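Local coordinates for extracellular solute-binding protein family 5 (Brucella melitensis, PDB 4ONY) that probably binds peptides or similar solutes in the periplasm and delivers them to an ABC transporter for uptake, at residues 425-428 with 432-435; 316-321 with 506-511; 451-456 with 463-468. All blocks are in the same frame, centred on the assembly; numbering follows the deposited sequence.

Contact 1 (425-428 with 432-435); sequences MAID and KPFA
A single beta bridge joins I427, on the short strand 425-427, to P433 in the loop that leads into strand 435-440. Two backbone hydrogen bonds frame the bridge. F434 N gives its hydrogen to A426 O at 2.9 Å, and D428 N gives its own to K432 O at 2.9 Å. The side chain of D428 adds a third bond. Its chi1 of 78° sets CG between the backbone N and the carbonyl carbon, which turns the carboxylate back over the turn. D428 OD1 then accepts from K432 N at 3.1 Å, met from above the carboxylate plane. The same oxygen is hydrogen-bonded to T430 OG1, inside the turn. The other oxygen works through water: one molecule donates both to D428 OD2 and to P433 O. K432 NZ stays 4.5 Å from D428 OD2, beyond a salt bridge, and bonds to T430 OG1 instead. Apolar contacts flank the bridge. M425 runs beside the proline, with SD 3.8 Å from P433 CB, and A426 CB faces F434 CB at 4.3 Å. Separately, D428 CB approaches the F434 ring obliquely, 3.9 Å from F434 CD1. F419 meets this ring edge-to-face. One carboxylate thus adds to the two backbone bonds a direct bond to K432 N, a bond to T430 OG1 and a water bridge to P433 O. These partners, with K432 NZ nearby, would probably favour the ionised form of D428.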
ATOM      1  N   MET A 425      38.775  15.903   8.713  1.00 27.59           N
ATOM      2  CA  MET A 425      37.389  16.242   8.840  1.00 24.80           C
ATOM      3  C   MET A 425      36.885  16.823   7.545  1.00 20.88           C
ATOM      4  O   MET A 425      37.597  17.504   6.819  1.00 19.12           O
ATOM      5  CB  MET A 425      37.168  17.261   9.938  1.00 27.15           C
ATOM      6  CG  MET A 425      37.399  16.709  11.331  1.00 30.22           C
ATOM      7  SD  MET A 425      37.101  17.975  12.539  1.00 32.86           S
ATOM      8  CE  MET A 425      38.571  18.978  12.330  1.00 31.17           C
ATOM      9  N   ALA A 426      35.622  16.564   7.285  1.00 18.39           N
ATOM     10  CA  ALA A 426      34.882  17.297   6.277  1.00 17.00           C
ATOM     11  C   ALA A 426      34.400  18.587   6.910  1.00 16.69           C
ATOM     12  O   ALA A 426      33.743  18.552   7.959  1.00 16.21           O
ATOM     13  CB  ALA A 426      33.703  16.497   5.822  1.00 16.67           C
ATOM     14  N   ILE A 427      34.697  19.711   6.272  1.00 15.89           N
ATOM     15  CA  ILE A 427      34.345  21.011   6.791  1.00 16.30           C
ATOM     16  C   ILE A 427      33.275  21.618   5.894  1.00 15.96           C
ATOM     17  O   ILE A 427      33.484  21.781   4.669  1.00 14.34           O
ATOM     18  CB  ILE A 427      35.559  21.938   6.782  1.00 17.31           C
ATOM     19  CG1 ILE A 427      36.763  21.343   7.547  1.00 18.47           C
ATOM     20  CG2 ILE A 427      35.190  23.282   7.351  1.00 18.21           C
ATOM     21  CD1 ILE A 427      36.464  20.952   8.968  1.00 19.05           C
ATOM     22  N   ASP A 428      32.149  22.012   6.496  1.00 15.71           N
ATOM     23  CA  ASP A 428      31.037  22.576   5.705  1.00 16.22           C
ATOM     24  C   ASP A 428      31.309  24.009   5.222  1.00 16.83           C
ATOM     25  O   ASP A 428      32.330  24.606   5.569  1.00 17.16           O
ATOM     26  CB  ASP A 428      29.669  22.403   6.401  1.00 15.84           C
ATOM     27  CG  ASP A 428      29.419  23.396   7.522  1.00 16.40           C
ATOM     28  OD1 ASP A 428      30.044  24.470   7.603  1.00 16.28           O
ATOM     29  OD2 ASP A 428      28.596  23.052   8.375  1.00 17.59           O
ATOM     30  N   LYS A 432      32.348  24.907   9.701  1.00 17.95           N
ATOM     31  CA  LYS A 432      32.150  24.030  10.850  1.00 18.37           C
ATOM     32  C   LYS A 432      32.434  22.606  10.451  1.00 16.90           C
ATOM     33  O   LYS A 432      32.046  22.184   9.367  1.00 16.32           O
ATOM     34  CB  LYS A 432      30.700  24.054  11.368  1.00 20.99           C
ATOM     35  CG  LYS A 432      30.255  25.376  11.922  1.00 24.12           C
ATOM     36  CD  LYS A 432      29.084  25.238  12.890  1.00 27.30           C
ATOM     37  CE  LYS A 432      27.727  25.254  12.226  1.00 31.93           C
ATOM     38  NZ  LYS A 432      27.534  26.362  11.229  1.00 36.47           N
ATOM     39  N   PRO A 433      33.046  21.827  11.329  1.00 16.13           N
ATOM     40  CA  PRO A 433      33.079  20.394  11.023  1.00 16.06           C
ATOM     41  C   PRO A 433      31.669  19.825  10.768  1.00 15.39           C
ATOM     42  O   PRO A 433      30.717  20.177  11.471  1.00 14.58           O
ATOM     43  CB  PRO A 433      33.713  19.774  12.278  1.00 16.25           C
ATOM     44  CG  PRO A 433      34.507  20.887  12.874  1.00 16.84           C
ATOM     45  CD  PRO A 433      33.665  22.112  12.616  1.00 16.87           C
ATOM     46  N   PHE A 434      31.528  19.017   9.715  1.00 15.07           N
ATOM     47  CA  PHE A 434      30.200  18.576   9.273  1.00 15.00           C
ATOM     48  C   PHE A 434      29.738  17.433  10.174  1.00 14.34           C
ATOM     49  O   PHE A 434      30.425  16.415  10.306  1.00 14.74           O
ATOM     50  CB  PHE A 434      30.217  18.131   7.805  1.00 15.54           C
ATOM     51  CG  PHE A 434      28.845  17.970   7.210  1.00 15.85           C
ATOM     52  CD1 PHE A 434      27.945  19.012   7.242  1.00 16.48           C
ATOM     53  CD2 PHE A 434      28.456  16.808   6.602  1.00 16.60           C
ATOM     54  CE1 PHE A 434      26.656  18.901   6.686  1.00 16.86           C
ATOM     55  CE2 PHE A 434      27.201  16.678   6.026  1.00 16.33           C
ATOM     56  CZ  PHE A 434      26.280  17.715   6.068  1.00 16.08           C
ATOM     57  N   ALA A 435      28.575  17.605  10.769  1.00 13.75           N
ATOM     58  CA  ALA A 435      28.036  16.667  11.712  1.00 13.66           C
ATOM     59  C   ALA A 435      26.510  16.712  11.690  1.00 13.42           C
ATOM     60  O   ALA A 435      25.939  17.759  11.448  1.00 12.88           O
ATOM     61  CB  ALA A 435      28.532  17.012  13.089  1.00 14.00           C
TER
HETATM   62  O   HOH W   1      28.161  21.097  10.593  1.00 18.02           O

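Contact 2 (316-321 with 506-511); sequences NTRRPI and ASRDVQ
R318 and R508 form the tight part of this contact between two loops. Their chains lie alongside, running in opposite directions. A type I beta turn from N316 to R319 presents R318, which reaches the backbone of R508 side-on. Its NE and NH2 both donate to R508 O, at 3.1 Å from NE and 2.9 Å from NH2. The NH2 bond lies on a lone pair, in the carbonyl plane, and the oxygen is near the guanidinium plane. N316 steadies the same arginine from its own loop. N316 OD1 accepts from R318 N at 3.1 Å, an Asx turn, and from R318 NH1 at 3.0 Å. The two donors come from opposite faces of the amide plane. R318 NH2 also bonds to N515 O, and F480 adds a cation-pi contact. With chi1 at 169° the R508 chain leaves its backbone on the side away from N and stays straight to NE. R318 CG lies over the centre of one face of the R508 guanidinium, 3.8 Å from R508 CZ. The two guanidinium planes are 21° apart. T317 OG1 lies 3.2 Å from R508 NH1. T317 OG1 is hydrogen-bonded to A517 O, and R508 NH1 to G518 O. The loose side is at D509, which is exposed; its OD1 stays 5.1 Å from R318 NE. The site lies where the loop after strand 310-315, which leads to helix 325-333, meets the loop between helices 499-503 and 522-533.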
ATOM      1  N   ASN A 316      16.163  16.001   6.270  1.00 11.87           N
ATOM      2  CA  ASN A 316      15.347  17.197   6.547  1.00 12.48           C
ATOM      3  C   ASN A 316      15.937  18.443   5.890  1.00 12.33           C
ATOM      4  O   ASN A 316      16.783  19.122   6.467  1.00 12.39           O
ATOM      5  CB  ASN A 316      15.172  17.454   8.043  1.00 13.05           C
ATOM      6  CG  ASN A 316      14.159  18.545   8.339  1.00 13.77           C
ATOM      7  OD1 ASN A 316      13.577  19.139   7.432  1.00 13.50           O
ATOM      8  ND2 ASN A 316      13.966  18.839   9.638  1.00 14.66           N
ATOM      9  N   THR A 317      15.432  18.762   4.697  1.00 12.41           N
ATOM     10  CA  THR A 317      15.964  19.861   3.885  1.00 11.95           C
ATOM     11  C   THR A 317      15.718  21.213   4.544  1.00 12.78           C
ATOM     12  O   THR A 317      16.318  22.195   4.152  1.00 12.39           O
ATOM     13  CB  THR A 317      15.431  19.904   2.416  1.00 11.56           C
ATOM     14  OG1 THR A 317      14.062  20.293   2.370  1.00 11.47           O
ATOM     15  CG2 THR A 317      15.628  18.570   1.699  1.00 11.40           C
ATOM     16  N   ARG A 318      14.847  21.273   5.552  1.00 13.41           N
ATOM     17  CA  ARG A 318      14.683  22.516   6.315  1.00 14.39           C
ATOM     18  C   ARG A 318      15.956  22.886   7.093  1.00 14.95           C
ATOM     19  O   ARG A 318      16.129  24.041   7.494  1.00 16.30           O
ATOM     20  CB  ARG A 318      13.506  22.402   7.327  1.00 14.30           C
ATOM     21  CG  ARG A 318      12.164  22.028   6.679  1.00 14.15           C
ATOM     22  CD  ARG A 318      11.131  21.661   7.763  1.00 14.54           C
ATOM     23  NE  ARG A 318       9.858  21.117   7.248  1.00 14.19           N
ATOM     24  CZ  ARG A 318       9.652  19.863   6.914  1.00 14.50           C
ATOM     25  NH1 ARG A 318      10.644  18.981   6.937  1.00 14.79           N
ATOM     26  NH2 ARG A 318       8.466  19.486   6.467  1.00 14.96           N
ATOM     27  N   ARG A 319      16.774  21.913   7.450  1.00 14.86           N
ATOM     28  CA  ARG A 319      17.978  22.211   8.213  1.00 15.56           C
ATOM     29  C   ARG A 319      19.066  22.704   7.258  1.00 15.11           C
ATOM     30  O   ARG A 319      19.310  22.069   6.220  1.00 14.76           O
ATOM     31  CB  ARG A 319      18.449  20.962   8.963  1.00 16.98           C
ATOM     32  CG  ARG A 319      17.452  20.465  10.019  1.00 17.59           C
ATOM     33  CD  ARG A 319      17.823  20.969  11.374  1.00 17.46           C
ATOM     34  NE  ARG A 319      16.709  20.932  12.322  1.00 16.93           N
ATOM     35  CZ  ARG A 319      16.573  20.059  13.314  1.00 16.98           C
ATOM     36  NH1 ARG A 319      17.481  19.088  13.547  1.00 16.24           N
ATOM     37  NH2 ARG A 319      15.524  20.185  14.117  1.00 17.64           N
ATOM     38  N   PRO A 320      19.745  23.822   7.583  1.00 14.72           N
ATOM     39  CA  PRO A 320      20.732  24.318   6.637  1.00 14.38           C
ATOM     40  C   PRO A 320      21.783  23.258   6.183  1.00 13.80           C
ATOM     41  O   PRO A 320      22.252  23.252   5.025  1.00 13.98           O
ATOM     42  CB  PRO A 320      21.396  25.441   7.431  1.00 15.71           C
ATOM     43  CG  PRO A 320      20.257  25.975   8.278  1.00 15.85           C
ATOM     44  CD  PRO A 320      19.452  24.786   8.651  1.00 15.63           C
ATOM     45  N   ILE A 321      22.179  22.372   7.080  1.00 13.39           N
ATOM     46  CA  ILE A 321      23.150  21.340   6.700  1.00 13.32           C
ATOM     47  C   ILE A 321      22.733  20.561   5.453  1.00 12.47           C
ATOM     48  O   ILE A 321      23.592  20.036   4.756  1.00 12.02           O
ATOM     49  CB  ILE A 321      23.386  20.300   7.815  1.00 13.88           C
ATOM     50  CG1 ILE A 321      22.063  19.735   8.301  1.00 14.12           C
ATOM     51  CG2 ILE A 321      24.183  20.931   8.950  1.00 14.56           C
ATOM     52  CD1 ILE A 321      22.218  18.580   9.258  1.00 14.92           C
ATOM     53  N   ALA A 506       2.915  23.248  -0.027  1.00 17.42           N
ATOM     54  CA  ALA A 506       2.176  23.731   1.164  1.00 19.77           C
ATOM     55  C   ALA A 506       2.383  22.790   2.391  1.00 20.37           C
ATOM     56  O   ALA A 506       2.502  23.272   3.508  1.00 25.18           O
ATOM     57  CB  ALA A 506       0.687  23.924   0.869  1.00 20.03           C
ATOM     58  N   SER A 507       2.524  21.487   2.197  1.00 19.08           N
ATOM     59  CA  SER A 507       2.701  20.603   3.345  1.00 18.46           C
ATOM     60  C   SER A 507       4.064  20.744   4.070  1.00 18.62           C
ATOM     61  O   SER A 507       4.234  20.256   5.195  1.00 17.57           O
ATOM     62  CB  SER A 507       2.467  19.165   2.933  1.00 17.80           C
ATOM     63  OG  SER A 507       3.489  18.726   2.085  1.00 18.46           O
ATOM     64  N   ARG A 508       5.052  21.368   3.433  1.00 18.31           N
ATOM     65  CA  ARG A 508       6.363  21.518   4.077  1.00 17.82           C
ATOM     66  C   ARG A 508       6.247  22.232   5.412  1.00 18.70           C
ATOM     67  O   ARG A 508       6.961  21.915   6.330  1.00 17.30           O
ATOM     68  CB  ARG A 508       7.327  22.286   3.166  1.00 19.03           C
ATOM     69  CG  ARG A 508       8.635  22.725   3.850  1.00 19.57           C
ATOM     70  CD  ARG A 508       9.469  23.481   2.845  1.00 20.45           C
ATOM     71  NE  ARG A 508      10.514  24.278   3.482  1.00 21.84           N
ATOM     72  CZ  ARG A 508      11.812  24.050   3.436  1.00 23.10           C
ATOM     73  NH1 ARG A 508      12.336  22.988   2.813  1.00 25.25           N
ATOM     74  NH2 ARG A 508      12.623  24.909   4.024  1.00 22.32           N
ATOM     75  N   ASP A 509       5.372  23.222   5.495  1.00 19.28           N
ATOM     76  CA  ASP A 509       5.243  24.031   6.706  1.00 21.43           C
ATOM     77  C   ASP A 509       4.066  23.682   7.582  1.00 21.96           C
ATOM     78  O   ASP A 509       3.697  24.451   8.431  1.00 24.21           O
ATOM     79  CB  ASP A 509       5.148  25.475   6.307  1.00 23.04           C
ATOM     80  CG  ASP A 509       6.457  25.990   5.723  1.00 23.51           C
ATOM     81  OD1 ASP A 509       7.503  25.409   5.946  1.00 23.04           O
ATOM     82  OD2 ASP A 509       6.453  26.992   5.044  1.00 28.66           O
ATOM     83  N   VAL A 510       3.442  22.546   7.354  1.00 22.06           N
ATOM     84  CA  VAL A 510       2.318  22.141   8.157  1.00 23.68           C
ATOM     85  C   VAL A 510       2.754  21.036   9.091  1.00 23.48           C
ATOM     86  O   VAL A 510       3.044  19.915   8.649  1.00 22.69           O
ATOM     87  CB  VAL A 510       1.152  21.667   7.278  1.00 25.08           C
ATOM     88  CG1 VAL A 510       0.041  21.038   8.136  1.00 25.28           C
ATOM     89  CG2 VAL A 510       0.616  22.855   6.453  1.00 25.32           C
ATOM     90  N   GLN A 511       2.829  21.370  10.378  1.00 23.94           N
ATOM     91  CA  GLN A 511       3.161  20.389  11.386  1.00 26.29           C
ATOM     92  C   GLN A 511       2.163  19.241  11.355  1.00 25.53           C
ATOM     93  O   GLN A 511       0.970  19.489  11.232  1.00 25.52           O
ATOM     94  CB  GLN A 511       3.198  21.050  12.745  1.00 29.27           C
ATOM     95  CG  GLN A 511       4.446  21.904  12.876  1.00 31.23           C
ATOM     96  CD  GLN A 511       4.592  22.483  14.245  1.00 32.99           C
ATOM     97  OE1 GLN A 511       3.673  22.425  15.089  1.00 33.84           O
ATOM     98  NE2 GLN A 511       5.758  23.042  14.480  1.00 32.33           N
TER

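Contact 3 (451-456 with 463-468); sequences AYQRNL and VEIHTV
Q453 and L456, one turn apart on helix 443-458, pack against V463 and I465 of strand 462-467, the return strand of a beta-alpha-beta unit. Q453 does most of the work. Its CG is anti to the backbone N (chi1 171°), and the chain stays extended at chi2. It therefore reaches across past V463, the two side chains pointing in opposite directions. Chi3 of 65° then turns NE2 to the strand backbone. Q453 NE2 donates to V463 O at 2.7 Å, in a somewhat bent bond. The acceptor is close to the amide plane, while the donor is tilted from the carbonyl plane. The other end of the amide faces a methyl: Q453 OE1 is 3.9 Å from I465 CD1. The aliphatic part of the glutamine lies alongside the valine, with Q453 CG 4.2 Å from V463 CB. L456 crosses V463 obliquely and meets it methyl to methyl. L456 CD1 touches V463 CG2 at 3.7 Å, and the same CD1 also covers one face of the Y452 ring within the helix. The helix segment and strand run nearly antiparallel, at 167°, with axes 9.1 Å apart. Strand 462-467 is an edge strand of the six-stranded mixed sheet and runs parallel to strand 435-440. L456 also touches F436 and V463 touches I438 on that neighbour.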
ATOM      1  N   ALA A 451      25.734   1.208   9.964  1.00 18.69           N
ATOM      2  CA  ALA A 451      26.457   0.884   8.745  1.00 17.86           C
ATOM      3  C   ALA A 451      26.690   2.157   7.902  1.00 17.35           C
ATOM      4  O   ALA A 451      27.776   2.359   7.391  1.00 16.19           O
ATOM      5  CB  ALA A 451      25.723  -0.186   7.957  1.00 18.27           C
ATOM      6  N   TYR A 452      25.675   3.020   7.790  1.00 16.45           N
ATOM      7  CA  TYR A 452      25.814   4.247   7.032  1.00 16.34           C
ATOM      8  C   TYR A 452      26.836   5.180   7.726  1.00 17.11           C
ATOM      9  O   TYR A 452      27.688   5.790   7.068  1.00 16.75           O
ATOM     10  CB  TYR A 452      24.448   4.938   6.928  1.00 15.64           C
ATOM     11  CG  TYR A 452      24.302   6.102   5.995  1.00 15.42           C
ATOM     12  CD1 TYR A 452      25.115   6.261   4.878  1.00 16.09           C
ATOM     13  CD2 TYR A 452      23.270   7.006   6.164  1.00 16.15           C
ATOM     14  CE1 TYR A 452      24.964   7.328   3.993  1.00 15.21           C
ATOM     15  CE2 TYR A 452      23.081   8.062   5.270  1.00 16.03           C
ATOM     16  CZ  TYR A 452      23.954   8.233   4.175  1.00 15.17           C
ATOM     17  OH  TYR A 452      23.774   9.279   3.268  1.00 13.80           O
ATOM     18  N   GLN A 453      26.734   5.273   9.040  1.00 17.77           N
ATOM     19  CA  GLN A 453      27.718   6.014   9.827  1.00 19.30           C
ATOM     20  C   GLN A 453      29.175   5.624   9.578  1.00 18.74           C
ATOM     21  O   GLN A 453      30.018   6.523   9.487  1.00 17.65           O
ATOM     22  CB  GLN A 453      27.436   5.903  11.335  1.00 20.50           C
ATOM     23  CG  GLN A 453      28.550   6.463  12.229  1.00 22.00           C
ATOM     24  CD  GLN A 453      28.297   6.088  13.670  1.00 24.37           C
ATOM     25  OE1 GLN A 453      28.321   4.925  14.016  1.00 25.72           O
ATOM     26  NE2 GLN A 453      27.938   7.055  14.481  1.00 26.36           N
ATOM     27  N   ARG A 454      29.473   4.327   9.455  1.00 19.20           N
ATOM     28  CA  ARG A 454      30.846   3.913   9.159  0.70 20.08           C
ATOM     29  C   ARG A 454      31.322   4.542   7.828  1.00 18.86           C
ATOM     30  O   ARG A 454      32.448   5.085   7.747  1.00 18.26           O
ATOM     31  CB  ARG A 454      31.007   2.390   9.240  0.70 21.94           C
ATOM     32  CG  ARG A 454      30.950   1.873  10.693  0.70 24.29           C
ATOM     33  CD  ARG A 454      31.260   0.370  10.892  0.70 25.69           C
ATOM     34  NE  ARG A 454      30.253  -0.553  10.305  0.70 27.68           N
ATOM     35  CZ  ARG A 454      29.126  -0.923  10.932  0.70 28.06           C
ATOM     36  NH1 ARG A 454      28.847  -0.443  12.133  0.70 28.32           N
ATOM     37  NH2 ARG A 454      28.275  -1.764  10.371  0.70 27.59           N
ATOM     38  N   ASN A 455      30.482   4.521   6.808  1.00 18.65           N
ATOM     39  CA  ASN A 455      30.906   5.112   5.515  1.00 19.21           C
ATOM     40  C   ASN A 455      31.049   6.650   5.526  1.00 19.08           C
ATOM     41  O   ASN A 455      31.999   7.235   4.931  1.00 18.29           O
ATOM     42  CB  ASN A 455      29.972   4.665   4.415  1.00 19.29           C
ATOM     43  CG  ASN A 455      30.224   3.241   4.037  1.00 20.23           C
ATOM     44  OD1 ASN A 455      29.520   2.324   4.477  1.00 19.66           O
ATOM     45  ND2 ASN A 455      31.264   3.040   3.246  1.00 19.81           N
ATOM     46  N   LEU A 456      30.141   7.305   6.243  1.00 18.14           N
ATOM     47  CA  LEU A 456      30.214   8.760   6.376  1.00 18.77           C
ATOM     48  C   LEU A 456      31.487   9.153   7.130  1.00 19.65           C
ATOM     49  O   LEU A 456      32.132  10.128   6.763  1.00 19.31           O
ATOM     50  CB  LEU A 456      28.944   9.325   7.057  1.00 18.95           C
ATOM     51  CG  LEU A 456      27.655   9.054   6.253  1.00 19.70           C
ATOM     52  CD1 LEU A 456      26.349   9.118   7.063  1.00 20.02           C
ATOM     53  CD2 LEU A 456      27.563  10.001   5.113  1.00 20.51           C
ATOM     54  N   VAL A 463      28.587  11.523  12.617  1.00 19.06           N
ATOM     55  CA  VAL A 463      27.176  11.243  12.692  1.00 19.31           C
ATOM     56  C   VAL A 463      26.797  10.685  14.023  1.00 19.17           C
ATOM     57  O   VAL A 463      27.412   9.753  14.459  1.00 19.60           O
ATOM     58  CB  VAL A 463      26.819  10.191  11.623  1.00 19.32           C
ATOM     59  CG1 VAL A 463      25.351   9.828  11.686  1.00 19.82           C
ATOM     60  CG2 VAL A 463      27.174  10.708  10.252  1.00 19.39           C
ATOM     61  N   GLU A 464      25.797  11.262  14.684  1.00 19.04           N
ATOM     62  CA  GLU A 464      25.303  10.766  15.968  1.00 18.85           C
ATOM     63  C   GLU A 464      24.044   9.931  15.743  1.00 18.18           C
ATOM     64  O   GLU A 464      23.161  10.343  14.999  1.00 17.79           O
ATOM     65  CB  GLU A 464      24.987  11.953  16.884  1.00 20.69           C
ATOM     66  CG  GLU A 464      26.184  12.898  17.110  1.00 21.30           C
ATOM     67  CD  GLU A 464      25.772  14.268  17.592  1.00 22.97           C
ATOM     68  OE1 GLU A 464      24.566  14.635  17.680  1.00 22.95           O
ATOM     69  OE2 GLU A 464      26.694  15.037  17.861  1.00 25.42           O
ATOM     70  N   ILE A 465      23.984   8.742  16.302  1.00 17.62           N
ATOM     71  CA  ILE A 465      22.782   7.939  16.193  1.00 18.81           C
ATOM     72  C   ILE A 465      22.062   8.023  17.510  1.00 20.49           C
ATOM     73  O   ILE A 465      22.608   7.661  18.537  1.00 21.29           O
ATOM     74  CB  ILE A 465      23.102   6.492  15.800  1.00 19.84           C
ATOM     75  CG1 ILE A 465      23.730   6.490  14.392  1.00 19.65           C
ATOM     76  CG2 ILE A 465      21.828   5.662  15.771  1.00 19.65           C
ATOM     77  CD1 ILE A 465      24.428   5.217  14.038  1.00 21.06           C
ATOM     78  N   HIS A 466      20.830   8.497  17.501  1.00 21.13           N
ATOM     79  CA  HIS A 466      20.113   8.714  18.734  1.00 23.07           C
ATOM     80  C   HIS A 466      18.782   7.955  18.685  1.00 22.60           C
ATOM     81  O   HIS A 466      17.907   8.305  17.878  1.00 19.37           O
ATOM     82  CB  HIS A 466      19.879  10.218  18.829  1.00 25.68           C
ATOM     83  CG  HIS A 466      19.252  10.641  20.117  1.00 30.23           C
ATOM     84  ND1 HIS A 466      18.033  11.289  20.177  1.00 32.86           N
ATOM     85  CD2 HIS A 466      19.640  10.454  21.395  1.00 31.43           C
ATOM     86  CE1 HIS A 466      17.699  11.481  21.439  1.00 31.56           C
ATOM     87  NE2 HIS A 466      18.665  10.999  22.194  1.00 31.72           N
ATOM     88  N   THR A 467      18.638   6.902  19.476  1.00 23.14           N
ATOM     89  CA  THR A 467      17.384   6.151  19.517  1.00 26.09           C
ATOM     90  C   THR A 467      16.407   6.776  20.503  1.00 25.93           C
ATOM     91  O   THR A 467      16.773   7.092  21.626  1.00 24.24           O
ATOM     92  CB  THR A 467      17.556   4.657  19.844  1.00 29.79           C
ATOM     93  OG1 THR A 467      18.050   4.005  18.688  1.00 33.30           O
ATOM     94  CG2 THR A 467      16.168   3.964  20.128  1.00 32.49           C
ATOM     95  N   VAL A 468      15.173   6.970  20.049  1.00 24.88           N
ATOM     96  CA  VAL A 468      14.122   7.642  20.807  1.00 27.10           C
ATOM     97  C   VAL A 468      12.919   6.671  20.807  1.00 26.92           C
ATOM     98  O   VAL A 468      12.640   6.011  19.808  1.00 24.79           O
ATOM     99  CB  VAL A 468      13.807   9.006  20.144  1.00 28.59           C
ATOM    100  CG1 VAL A 468      12.702   9.776  20.856  1.00 30.94           C
ATOM    101  CG2 VAL A 468      15.046   9.888  20.120  1.00 29.24           C
TER

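Overall arrangement
From the N terminus, the chain first reaches 316-321, just after strand 310-315, and opens the long loop of contact 2. Contacts 1 and 3 both nest inside that loop. Contact 1 closes a short turn ahead of strand 435-440. Contact 3 follows it in series, spanning helix 443-458 and strand 462-467. The loop segment 506-511 then closes contact 2. No two contacts cross. Contacts 1 and 2 touch where F434 packs on I321, while contact 3 comes within about 9 Å of contact 2 by nearest atoms. Together they join the edge strand 462-467, the helix 443-458 packed on it and loops at the ends of strands 310-315 and 435-440.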